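Local coordinates for protein CD180 antigen (Mus musculus, PDB 3T6Q) that may cooperate with MD-1 and TLR4 in the innate response of B-cells to bacterial lipopolysaccharide, leading to NF-kappa-B activation, at residues 181-191 / 203-213. Sequence-based numbering, arbitrary orientation.
With GOL (glycerol), chain K.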
loop_
_atom_site.group_PDB
_atom_site.type_symbol
_atom_site.label_atom_id
_atom_site.label_comp_id
_atom_site.label_asym_id
_atom_site.label_seq_id
_atom_site.Cartn_x
_atom_site.Cartn_y
_atom_site.Cartn_z
ATOM N N ASN A 181 8.927 -14.499 25.377
ATOM C CA ASN A 181 7.921 -15.428 24.856
ATOM C C ASN A 181 7.159 -14.885 23.612
ATOM O O ASN A 181 5.958 -15.043 23.501
ATOM C CB ASN A 181 6.898 -15.739 25.947
ATOM C CG ASN A 181 6.651 -17.216 26.094
ATOM O OD1 ASN A 181 7.600 -17.989 26.271
ATOM N ND2 ASN A 181 5.380 -17.621 26.062
ATOM N N LEU A 182 7.863 -14.211 22.733
ATOM C CA LEU A 182 7.203 -13.428 21.715
ATOM C C LEU A 182 6.817 -14.321 20.507
ATOM O O LEU A 182 7.548 -15.268 20.166
ATOM C CB LEU A 182 8.126 -12.311 21.280
ATOM C CG LEU A 182 7.706 -11.366 20.154
ATOM C CD1 LEU A 182 6.506 -10.526 20.559
ATOM C CD2 LEU A 182 8.882 -10.450 19.912
ATOM N N SER A 183 5.677 -13.999 19.887
ATOM C CA SER A 183 5.247 -14.648 18.642
ATOM C C SER A 183 5.364 -13.599 17.583
ATOM O O SER A 183 4.775 -12.523 17.702
ATOM C CB SER A 183 3.812 -15.138 18.711
ATOM O OG SER A 183 3.689 -16.179 19.679
ATOM N N LEU A 184 6.147 -13.891 16.563
ATOM C CA LEU A 184 6.467 -12.893 15.569
ATOM C C LEU A 184 5.977 -13.497 14.235
ATOM O O LEU A 184 6.414 -14.576 13.861
ATOM C CB LEU A 184 7.970 -12.719 15.553
ATOM C CG LEU A 184 8.701 -11.483 15.041
ATOM C CD1 LEU A 184 9.965 -11.885 14.274
ATOM C CD2 LEU A 184 7.874 -10.465 14.240
ATOM N N ASN A 185 5.004 -12.864 13.577
ATOM C CA ASN A 185 4.469 -13.415 12.321
ATOM C C ASN A 185 5.041 -12.670 11.119
ATOM O O ASN A 185 4.753 -11.464 10.915
ATOM C CB ASN A 185 2.925 -13.357 12.329
ATOM C CG ASN A 185 2.320 -14.018 11.083
ATOM O OD1 ASN A 185 3.045 -14.601 10.268
ATOM N ND2 ASN A 185 1.018 -13.855 10.889
ATOM N N LEU A 186 5.867 -13.357 10.331
ATOM C CA LEU A 186 6.376 -12.818 9.071
ATOM C C LEU A 186 5.820 -13.525 7.813
ATOM O O LEU A 186 6.404 -13.425 6.725
ATOM C CB LEU A 186 7.905 -12.833 9.025
ATOM C CG LEU A 186 8.522 -11.841 10.010
ATOM C CD1 LEU A 186 9.983 -12.177 10.323
ATOM C CD2 LEU A 186 8.409 -10.421 9.426
ATOM N N ASN A 187 4.689 -14.211 7.972
ATOM C CA ASN A 187 3.968 -14.828 6.836
ATOM C C ASN A 187 3.830 -13.832 5.693
ATOM O O ASN A 187 3.408 -12.721 5.919
ATOM C CB ASN A 187 2.557 -15.259 7.313
ATOM C CG ASN A 187 1.733 -15.945 6.219
ATOM O OD1 ASN A 187 2.262 -16.363 5.191
ATOM N ND2 ASN A 187 0.434 -16.072 6.450
ATOM N N GLY A 188 4.194 -14.220 4.471
ATOM C CA GLY A 188 3.972 -13.351 3.315
ATOM C C GLY A 188 4.998 -12.227 3.239
ATOM O O GLY A 188 4.721 -11.181 2.671
ATOM N N ASN A 189 6.176 -12.422 3.848
ATOM C CA ASN A 189 7.310 -11.535 3.609
ATOM C C ASN A 189 8.443 -12.378 3.021
ATOM O O ASN A 189 8.864 -13.376 3.611
ATOM C CB ASN A 189 7.809 -10.926 4.939
ATOM C CG ASN A 189 6.846 -9.869 5.495
ATOM O OD1 ASN A 189 6.968 -8.685 5.171
ATOM N ND2 ASN A 189 5.861 -10.296 6.259
ATOM N N ASP A 190 8.989 -11.947 1.908
ATOM C CA ASP A 190 10.008 -12.753 1.271
ATOM C C ASP A 190 11.390 -12.422 1.853
ATOM O O ASP A 190 12.066 -11.494 1.413
ATOM C CB ASP A 190 9.973 -12.605 -0.248
ATOM C CG ASP A 190 10.852 -13.640 -0.947
ATOM O OD1 ASP A 190 11.040 -14.778 -0.403
ATOM O OD2 ASP A 190 11.349 -13.298 -2.030
ATOM N N ILE A 191 11.789 -13.201 2.856
ATOM C CA ILE A 191 13.056 -12.979 3.528
ATOM C C ILE A 191 14.170 -13.538 2.659
ATOM O O ILE A 191 14.205 -14.719 2.384
ATOM C CB ILE A 191 13.116 -13.627 4.934
ATOM C CG1 ILE A 191 11.880 -13.260 5.751
ATOM C CG2 ILE A 191 14.397 -13.224 5.669
ATOM C CD1 ILE A 191 11.846 -11.839 6.270
ATOM N N VAL A 203 14.832 -16.432 21.930
ATOM C CA VAL A 203 13.833 -17.381 22.430
ATOM C C VAL A 203 12.424 -16.885 22.022
ATOM O O VAL A 203 11.953 -15.844 22.502
ATOM C CB VAL A 203 13.921 -17.567 23.967
ATOM C CG1 VAL A 203 12.808 -18.483 24.465
ATOM C CG2 VAL A 203 15.285 -18.114 24.368
ATOM N N PHE A 204 11.768 -17.623 21.125
ATOM C CA PHE A 204 10.419 -17.269 20.607
ATOM C C PHE A 204 9.400 -18.305 20.964
ATOM O O PHE A 204 9.727 -19.493 21.072
ATOM C CB PHE A 204 10.441 -17.148 19.089
ATOM C CG PHE A 204 11.082 -15.893 18.620
ATOM C CD1 PHE A 204 10.315 -14.729 18.449
ATOM C CD2 PHE A 204 12.456 -15.844 18.412
ATOM C CE1 PHE A 204 10.934 -13.548 18.054
ATOM C CE2 PHE A 204 13.076 -14.667 18.015
ATOM C CZ PHE A 204 12.310 -13.515 17.837
ATOM N N GLN A 205 8.164 -17.857 21.157
ATOM C CA GLN A 205 7.030 -18.757 21.210
ATOM C C GLN A 205 6.719 -19.255 19.784
ATOM O O GLN A 205 6.796 -20.451 19.526
ATOM C CB GLN A 205 5.834 -18.073 21.876
ATOM C CG GLN A 205 4.483 -18.725 21.655
ATOM C CD GLN A 205 4.439 -20.207 21.988
ATOM O OE1 GLN A 205 3.960 -21.024 21.184
ATOM N NE2 GLN A 205 4.932 -20.568 23.163
ATOM N N SER A 206 6.361 -18.360 18.870
ATOM C CA SER A 206 6.066 -18.750 17.455
ATOM C C SER A 206 6.845 -17.871 16.532
ATOM O O SER A 206 7.038 -16.702 16.823
ATOM C CB SER A 206 4.581 -18.580 17.089
ATOM O OG SER A 206 3.787 -19.481 17.804
ATOM N N LEU A 207 7.326 -18.432 15.430
ATOM C CA LEU A 207 7.916 -17.633 14.375
ATOM C C LEU A 207 7.248 -18.192 13.133
ATOM O O LEU A 207 7.287 -19.414 12.914
ATOM C CB LEU A 207 9.419 -17.879 14.228
ATOM C CG LEU A 207 10.443 -17.097 15.045
ATOM C CD1 LEU A 207 11.845 -17.517 14.653
ATOM C CD2 LEU A 207 10.229 -15.602 14.822
ATOM N N ASN A 208 6.643 -17.317 12.346
ATOM C CA ASN A 208 5.953 -17.756 11.100
ATOM C C ASN A 208 6.655 -17.088 9.913
ATOM O O ASN A 208 6.725 -15.852 9.866
ATOM C CB ASN A 208 4.439 -17.414 11.237
ATOM C CG ASN A 208 3.600 -17.926 10.072
ATOM O OD1 ASN A 208 4.022 -17.827 8.923
ATOM N ND2 ASN A 208 2.419 -18.464 10.362
ATOM N N PHE A 209 7.199 -17.889 8.976
ATOM C CA PHE A 209 7.734 -17.354 7.728
ATOM C C PHE A 209 6.954 -17.951 6.543
ATOM O O PHE A 209 7.557 -18.304 5.508
ATOM C CB PHE A 209 9.223 -17.714 7.542
ATOM C CG PHE A 209 10.150 -17.081 8.563
ATOM C CD1 PHE A 209 10.687 -15.807 8.357
ATOM C CD2 PHE A 209 10.487 -17.780 9.728
ATOM C CE1 PHE A 209 11.569 -15.240 9.288
ATOM C CE2 PHE A 209 11.364 -17.226 10.658
ATOM C CZ PHE A 209 11.887 -15.953 10.447
ATOM N N GLY A 210 5.642 -18.113 6.714
ATOM C CA GLY A 210 4.784 -18.694 5.683
ATOM C C GLY A 210 5.012 -18.182 4.265
ATOM O O GLY A 210 5.110 -16.956 4.023
ATOM N N GLY A 211 5.113 -19.120 3.317
ATOM C CA GLY A 211 5.289 -18.756 1.921
ATOM C C GLY A 211 6.696 -18.405 1.494
ATOM O O GLY A 211 6.907 -18.070 0.314
ATOM N N THR A 212 7.670 -18.427 2.413
ATOM C CA THR A 212 9.019 -17.883 2.057
ATOM C C THR A 212 9.635 -18.789 0.941
ATOM O O THR A 212 9.402 -20.020 0.874
ATOM C CB THR A 212 9.996 -17.626 3.285
ATOM O OG1 THR A 212 10.849 -16.431 3.085
ATOM C CG2 THR A 212 10.880 -18.833 3.489
ATOM N N GLN A 213 10.390 -18.157 0.069
ATOM C CA GLN A 213 10.914 -18.796 -1.132
ATOM C C GLN A 213 12.312 -19.381 -0.902
ATOM O O GLN A 213 12.862 -20.042 -1.800
ATOM C CB GLN A 213 10.907 -17.796 -2.318
ATOM C CG GLN A 213 9.510 -17.264 -2.686
ATOM C CD GLN A 213 8.543 -18.360 -3.156
ATOM O OE1 GLN A 213 8.719 -18.936 -4.240
ATOM N NE2 GLN A 213 7.510 -18.651 -2.342
HETATM C C1 GOL K . 14.207 -12.125 22.111
HETATM O O1 GOL K . 14.640 -13.450 22.388
HETATM C C2 GOL K . 12.832 -12.329 21.532
HETATM O O2 GOL K . 12.606 -11.263 20.622
HETATM C C3 GOL K . 11.808 -12.285 22.659
HETATM O O3 GOL K . 10.891 -13.398 22.596
HETATM O O HOH W 1 11.646 -15.138 25.509
#
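L184 and N208 meet where parallel strands 182-185 and 206-208 of a leucine-rich-repeat solenoid, their axes 4.7 Å apart, run out. The backbone of L184 is gripped from both ends: its N donates to S206 O at 3.0 Å, and its O accepts N208 N at 3.1 Å. N208 O takes L186 N at 2.7 Å, in the carbonyl plane, carrying the pairing past the strands.

The side chains of N185 and N208 run side by side, their amide planes 43° apart, with N185 OD1 3.3 Å from N208 CB. CG of N208 is anti to the backbone N (chi1 -175°), and this brings OD1 round to accept G210 N at 2.8 Å in an Asx turn; N185 OD1 does the same for N187 N. The ladder asparagine of the repeat is N189, whose ND2 donates to F160 O of the preceding coil and whose OD1 accepts I165 N; T212 takes its place in the next coil, OG1 only weakly accepting I191 N at 3.4 Å. Type II turns follow on both segments, linked by G188 N to G210 O.

The face carrying L184 is apolar. Its CB and CD1 meet CD2 of L207, which also lies over one face of the F204 ring; a glycerol, probably from crystallisation, sets C2 over the opposite face, toward the rim. F209 receives L186 CD1 obliquely at CE1, 3.6 Å away, while I191 CG1 comes to the ring edge near its plane.

Strand 157-159 pairs with 182-185 on one flank, and strand 226-231 follows 206-208 on the other, with W231 against N208. On the apolar side, I218 of helix 215-221 packs on I191, F209 and T212, and L168 of strand 167-168 touches L186 and F209.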